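Local structure of cobalamin biosynthesis protein CobN (7C6O) at residues S889-A894 with D946-V951; R1127-M1132 with Q1170-D1175. The protein probably serves as the large, catalytic subunit of cobaltochelatase, the ATP-dependent enzyme that inserts cobalt into the corrin ring during cobalamin biosynthesis. One frame throughout, in Å; residues are numbered along the deposited sequence.

Interaction 1 of 2, residues S889-A894 with D946-V951; sequences SAMRTA and DAFPHV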
loop_
_atom_site.group_PDB
_atom_site.type_symbol
_atom_site.label_atom_id
_atom_site.label_comp_id
_atom_site.label_asym_id
_atom_site.label_seq_id
_atom_site.Cartn_x
_atom_site.Cartn_y
_atom_site.Cartn_z
ATOM N N SER A 889 -5.329 1.752 -4.907
ATOM C CA SER A 889 -6.099 1.457 -6.111
ATOM C C SER A 889 -5.234 0.787 -7.169
ATOM O O SER A 889 -5.672 -0.165 -7.825
ATOM C CB SER A 889 -6.712 2.741 -6.667
ATOM O OG SER A 889 -7.547 3.367 -5.707
ATOM N N ALA A 890 -4.008 1.279 -7.362
ATOM C CA ALA A 890 -3.108 0.638 -8.312
ATOM C C ALA A 890 -2.808 -0.797 -7.906
ATOM O O ALA A 890 -2.626 -1.662 -8.768
ATOM C CB ALA A 890 -1.812 1.439 -8.438
ATOM N N MET A 891 -2.773 -1.075 -6.603
ATOM C CA MET A 891 -2.511 -2.435 -6.146
ATOM C C MET A 891 -3.740 -3.330 -6.266
ATOM O O MET A 891 -3.596 -4.542 -6.456
ATOM C CB MET A 891 -2.011 -2.409 -4.705
ATOM C CG MET A 891 -0.671 -1.717 -4.534
ATOM S SD MET A 891 -0.206 -1.578 -2.803
ATOM C CE MET A 891 1.510 -1.075 -2.960
ATOM N N ARG A 892 -4.945 -2.759 -6.152
ATOM C CA ARG A 892 -6.162 -3.551 -6.305
ATOM C C ARG A 892 -6.414 -3.930 -7.761
ATOM O O ARG A 892 -6.977 -4.998 -8.035
ATOM C CB ARG A 892 -7.377 -2.782 -5.783
ATOM C CG ARG A 892 -7.450 -2.538 -4.282
ATOM C CD ARG A 892 -8.776 -1.834 -3.950
ATOM N NE ARG A 892 -8.906 -1.483 -2.541
ATOM C CZ ARG A 892 -9.194 -0.266 -2.093
ATOM N NH1 ARG A 892 -9.402 0.733 -2.943
ATOM N NH2 ARG A 892 -9.292 -0.052 -0.790
ATOM N N THR A 893 -6.032 -3.064 -8.700
ATOM C CA THR A 893 -6.412 -3.206 -10.097
ATOM C C THR A 893 -5.244 -3.450 -11.040
ATOM O O THR A 893 -5.481 -3.685 -12.233
ATOM C CB THR A 893 -7.148 -1.948 -10.581
ATOM O OG1 THR A 893 -6.223 -0.856 -10.626
ATOM C CG2 THR A 893 -8.290 -1.594 -9.638
ATOM N N ALA A 894 -4.008 -3.387 -10.550
ATOM C CA ALA A 894 -2.794 -3.400 -11.366
ATOM C C ALA A 894 -2.702 -2.181 -12.282
ATOM O O ALA A 894 -2.018 -2.226 -13.310
ATOM C CB ALA A 894 -2.663 -4.698 -12.176
ATOM N N ASP A 946 5.285 7.201 -2.718
ATOM C CA ASP A 946 6.226 6.309 -2.042
ATOM C C ASP A 946 6.410 4.999 -2.798
ATOM O O ASP A 946 7.539 4.522 -2.974
ATOM C CB ASP A 946 5.736 6.002 -0.627
ATOM C CG ASP A 946 5.777 7.200 0.288
ATOM O OD1 ASP A 946 6.134 8.308 -0.168
ATOM O OD2 ASP A 946 5.447 7.018 1.477
ATOM N N ALA A 947 5.305 4.382 -3.220
ATOM C CA ALA A 947 5.320 3.005 -3.695
ATOM C C ALA A 947 5.453 2.872 -5.205
ATOM O O ALA A 947 5.867 1.807 -5.679
ATOM C CB ALA A 947 4.042 2.281 -3.253
ATOM N N PHE A 948 5.110 3.904 -5.970
ATOM C CA PHE A 948 5.120 3.827 -7.431
ATOM C C PHE A 948 5.929 4.973 -8.031
ATOM O O PHE A 948 5.426 5.746 -8.853
ATOM C CB PHE A 948 3.689 3.811 -7.966
ATOM C CG PHE A 948 2.911 2.594 -7.553
ATOM C CD1 PHE A 948 2.026 2.647 -6.489
ATOM C CD2 PHE A 948 3.092 1.386 -8.208
ATOM C CE1 PHE A 948 1.318 1.523 -6.102
ATOM C CE2 PHE A 948 2.388 0.257 -7.824
ATOM C CZ PHE A 948 1.498 0.324 -6.768
ATOM N N PRO A 949 7.206 5.098 -7.659
ATOM C CA PRO A 949 8.005 6.192 -8.228
ATOM C C PRO A 949 8.220 6.040 -9.721
ATOM O O PRO A 949 8.277 7.053 -10.430
ATOM C CB PRO A 949 9.322 6.106 -7.444
ATOM C CG PRO A 949 9.445 4.657 -7.106
ATOM C CD PRO A 949 8.033 4.179 -6.852
ATOM N N HIS A 950 8.323 4.803 -10.223
ATOM C CA HIS A 950 8.462 4.594 -11.661
ATOM C C HIS A 950 7.242 5.103 -12.416
ATOM O O HIS A 950 7.368 5.580 -13.549
ATOM C CB HIS A 950 8.672 3.109 -11.976
ATOM C CG HIS A 950 9.658 2.422 -11.082
ATOM N ND1 HIS A 950 9.334 1.979 -9.818
ATOM C CD2 HIS A 950 10.953 2.078 -11.281
ATOM C CE1 HIS A 950 10.390 1.404 -9.271
ATOM N NE2 HIS A 950 11.386 1.450 -10.137
ATOM N N VAL A 951 6.058 5.005 -11.810
ATOM C CA VAL A 951 4.835 5.451 -12.470
ATOM C C VAL A 951 4.746 6.971 -12.487
ATOM O O VAL A 951 4.308 7.564 -13.479
ATOM C CB VAL A 951 3.607 4.824 -11.791
ATOM C CG1 VAL A 951 2.338 5.335 -12.440
ATOM C CG2 VAL A 951 3.672 3.306 -11.860
#

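Interaction 2 of 2, residues R1127-M1132 with Q1170-D1175; sequences RWMAAM and QRYVLD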
loop_
_atom_site.group_PDB
_atom_site.type_symbol
_atom_site.label_atom_id
_atom_site.label_comp_id
_atom_site.label_asym_id
_atom_site.label_seq_id
_atom_site.Cartn_x
_atom_site.Cartn_y
_atom_site.Cartn_z
ATOM N N ARG A 1127 -31.734 -3.047 5.570
ATOM C CA ARG A 1127 -30.908 -4.241 5.728
ATOM C C ARG A 1127 -29.525 -3.888 6.261
ATOM O O ARG A 1127 -28.981 -4.602 7.112
ATOM C CB ARG A 1127 -30.795 -4.988 4.398
ATOM C CG ARG A 1127 -32.070 -5.700 3.968
ATOM C CD ARG A 1127 -31.872 -6.433 2.648
ATOM N NE ARG A 1127 -30.641 -7.220 2.645
ATOM C CZ ARG A 1127 -30.519 -8.425 3.195
ATOM N NH1 ARG A 1127 -31.557 -8.990 3.798
ATOM N NH2 ARG A 1127 -29.360 -9.065 3.144
ATOM N N TRP A 1128 -28.941 -2.789 5.775
ATOM C CA TRP A 1128 -27.628 -2.381 6.264
ATOM C C TRP A 1128 -27.711 -1.820 7.677
ATOM O O TRP A 1128 -26.847 -2.103 8.514
ATOM C CB TRP A 1128 -27.000 -1.350 5.327
ATOM C CG TRP A 1128 -25.655 -0.900 5.807
ATOM C CD1 TRP A 1128 -24.465 -1.546 5.635
ATOM C CD2 TRP A 1128 -25.365 0.279 6.566
ATOM N NE1 TRP A 1128 -23.450 -0.839 6.233
ATOM C CE2 TRP A 1128 -23.977 0.287 6.810
ATOM C CE3 TRP A 1128 -26.144 1.329 7.061
ATOM C CZ2 TRP A 1128 -23.350 1.307 7.525
ATOM C CZ3 TRP A 1128 -25.520 2.343 7.767
ATOM C CH2 TRP A 1128 -24.138 2.323 7.994
ATOM N N MET A 1129 -28.736 -1.010 7.961
ATOM C CA MET A 1129 -28.877 -0.467 9.308
ATOM C C MET A 1129 -29.084 -1.580 10.328
ATOM O O MET A 1129 -28.500 -1.548 11.417
ATOM C CB MET A 1129 -30.026 0.541 9.360
ATOM C CG MET A 1129 -29.782 1.786 8.523
ATOM S SD MET A 1129 -30.979 3.102 8.820
ATOM C CE MET A 1129 -30.621 3.493 10.534
ATOM N N ALA A 1130 -29.898 -2.582 9.986
ATOM C CA ALA A 1130 -30.103 -3.704 10.897
ATOM C C ALA A 1130 -28.818 -4.504 11.078
ATOM O O ALA A 1130 -28.536 -4.996 12.178
ATOM C CB ALA A 1130 -31.232 -4.597 10.383
ATOM N N ALA A 1131 -28.021 -4.631 10.012
ATOM C CA ALA A 1131 -26.746 -5.334 10.114
ATOM C C ALA A 1131 -25.792 -4.624 11.067
ATOM O O ALA A 1131 -25.099 -5.272 11.860
ATOM C CB ALA A 1131 -26.109 -5.474 8.729
ATOM N N MET A 1132 -25.731 -3.292 11.002
ATOM C CA MET A 1132 -24.862 -2.568 11.925
ATOM C C MET A 1132 -25.363 -2.668 13.360
ATOM O O MET A 1132 -24.555 -2.686 14.296
ATOM C CB MET A 1132 -24.738 -1.104 11.500
ATOM C CG MET A 1132 -24.142 -0.899 10.111
ATOM S SD MET A 1132 -22.452 -1.525 9.937
ATOM C CE MET A 1132 -22.729 -3.105 9.133
ATOM N N GLN A 1170 -33.942 11.426 10.578
ATOM C CA GLN A 1170 -35.011 10.600 11.124
ATOM C C GLN A 1170 -34.555 9.157 11.319
ATOM O O GLN A 1170 -34.803 8.557 12.371
ATOM C CB GLN A 1170 -36.239 10.664 10.213
ATOM C CG GLN A 1170 -37.407 9.825 10.691
ATOM C CD GLN A 1170 -37.873 10.215 12.078
ATOM O OE1 GLN A 1170 -37.905 11.396 12.428
ATOM N NE2 GLN A 1170 -38.233 9.220 12.881
ATOM N N ARG A 1171 -33.882 8.585 10.317
ATOM C CA ARG A 1171 -33.533 7.168 10.387
ATOM C C ARG A 1171 -32.427 6.908 11.404
ATOM O O ARG A 1171 -32.464 5.904 12.123
ATOM C CB ARG A 1171 -33.112 6.652 9.009
ATOM C CG ARG A 1171 -34.198 6.722 7.946
ATOM C CD ARG A 1171 -35.432 5.954 8.372
ATOM N NE ARG A 1171 -35.222 4.510 8.360
ATOM C CZ ARG A 1171 -35.998 3.640 8.998
ATOM N NH1 ARG A 1171 -37.030 4.070 9.713
ATOM N NH2 ARG A 1171 -35.737 2.342 8.930
ATOM N N TYR A 1172 -31.431 7.792 11.475
ATOM C CA TYR A 1172 -30.258 7.537 12.302
ATOM C C TYR A 1172 -30.428 8.012 13.740
ATOM O O TYR A 1172 -30.006 7.319 14.673
ATOM C CB TYR A 1172 -29.021 8.218 11.702
ATOM C CG TYR A 1172 -28.343 7.466 10.576
ATOM C CD1 TYR A 1172 -29.052 6.601 9.754
ATOM C CD2 TYR A 1172 -26.982 7.619 10.346
ATOM C CE1 TYR A 1172 -28.422 5.914 8.728
ATOM C CE2 TYR A 1172 -26.345 6.938 9.323
ATOM C CZ TYR A 1172 -27.068 6.089 8.519
ATOM O OH TYR A 1172 -26.425 5.419 7.503
ATOM N N VAL A 1173 -31.036 9.178 13.942
ATOM C CA VAL A 1173 -30.973 9.891 15.212
ATOM C C VAL A 1173 -32.312 9.871 15.944
ATOM O O VAL A 1173 -32.370 9.577 17.140
ATOM C CB VAL A 1173 -30.478 11.338 14.999
ATOM C CG1 VAL A 1173 -30.376 12.077 16.330
ATOM C CG2 VAL A 1173 -29.136 11.329 14.281
ATOM N N LEU A 1174 -33.398 10.188 15.243
ATOM C CA LEU A 1174 -34.693 10.344 15.898
ATOM C C LEU A 1174 -35.484 9.044 15.980
ATOM O O LEU A 1174 -36.320 8.894 16.879
ATOM C CB LEU A 1174 -35.524 11.408 15.174
ATOM C CG LEU A 1174 -34.908 12.811 15.152
ATOM C CD1 LEU A 1174 -35.838 13.800 14.462
ATOM C CD2 LEU A 1174 -34.563 13.279 16.562
ATOM N N ASP A 1175 -35.235 8.102 15.071
ATOM C CA ASP A 1175 -35.908 6.810 15.114
ATOM C C ASP A 1175 -35.686 6.135 16.462
ATOM O O ASP A 1175 -34.551 6.021 16.931
ATOM C CB ASP A 1175 -35.391 5.919 13.985
ATOM C CG ASP A 1175 -36.012 4.540 14.003
ATOM O OD1 ASP A 1175 -37.212 4.426 13.675
ATOM O OD2 ASP A 1175 -35.301 3.569 14.341
#

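Interaction 1 of 2, residues S889-A894 with D946-V951
Ala890 and Met891 pack against Phe948 and Ala947 in a buried, wholly apolar contact near the centre of the chain, joining helix 887-893 to the turn between helices 942-947 and 949-963. The Phe948 ring carries most of it. Ala890 CB sits over one face, 4.2 Å from the centroid of the Phe948 ring and 27° off its normal, a CH-pi contact. Met891 comes instead at the edge, its CG lying near the plane of the ring and 3.7 Å from Phe948 CZ. Beyond CG the methionine runs on extended (chi2 175°, chi3 168°), which carries Met891 CE along the ring, still touching Phe948 CE1 and CZ, to a point 4.2 Å from Ala947 CB. Strands 880-885 and 935-940 are parallel neighbours in one mixed sheet; helix 887-893 follows the first and helix 942-947 the second, and the contact packs together the chain that leaves them. Phe948 is the N-cap residue of helix 949-963, and its ring also meets that of Phe944. On the far side of helix 887-893, Ser889 O accepts from both Thr893 N and Thr893 OG1, the hydroxyl at 2.9 Å, from opposite faces of the carbonyl plane. Arg892 forms a salt bridge with Asp594.

Interaction 2 of 2, residues R1127-M1132 with Q1170-D1175
Met1129 and Trp1128 of helix 1126-1132 meet Tyr1172 and Arg1171 of helix 1162-1174 in a mainly apolar contact within the helical C-terminal part of the chain. The two segments run roughly parallel, their axes 28° apart and 12.2 Å from each other at closest approach, a separation bridged by long side chains.

Met1129 bends at its last torsion (chi3 64°), setting its CE 3.6 Å from Tyr1172 CD1. The same methyl, Met1129 CE, lies 3.4 Å from Arg1171 O, a backbone oxygen. Met1129 SD is 5.0 Å from the centroid of the Tyr1172 ring, an oblique Met-aromatic contact, and 4.1 Å from Arg1171 CB.

The aromatic contact is made by the end of the tyrosine. Tyr1172 OH approaches Trp1128 CZ3 obliquely at 3.2 Å, and the two side chains cross at about a right angle. With its CG anti to the backbone N (chi1 179°), Trp1128 sends the far end of its six-membered ring toward the tyrosine hydroxyl. Met1132 CG, one turn on, packs against one indole face, and Arg1122 makes a cation-pi contact with the ring.

The hydrogen bonds of these side chains lead out of the pairing: Tyr1172 OH bonds to Val1123 O, while Asp1175 OD2 caps Asn1178 N. The tyrosine therefore combines a ring in apolar contact with Met1129 with a hydroxyl satisfied by a main-chain carbonyl, which would restrict its rotation and keep its end beside the indole.

How the interactions relate
Both contacts are buried and rest on methionine meeting an aromatic ring, yet they occupy different places: the centre of interaction 1 is about 8 Å from the centre of the chain, that of interaction 2 about 33 Å. They share no helix, and their nearest atoms are about 16 Å apart. Interaction 1 joins a helix and an interhelical turn that follow neighbouring strands of a mixed sheet; interaction 2 links members of the helical C-terminal part, with no strand between its segments. Their chemistry differs accordingly. The central contact uses small alanines and a methionine around a phenylalanine, whereas the peripheral one brings in tyrosine, tryptophan and, at its partly exposed margin, arginine.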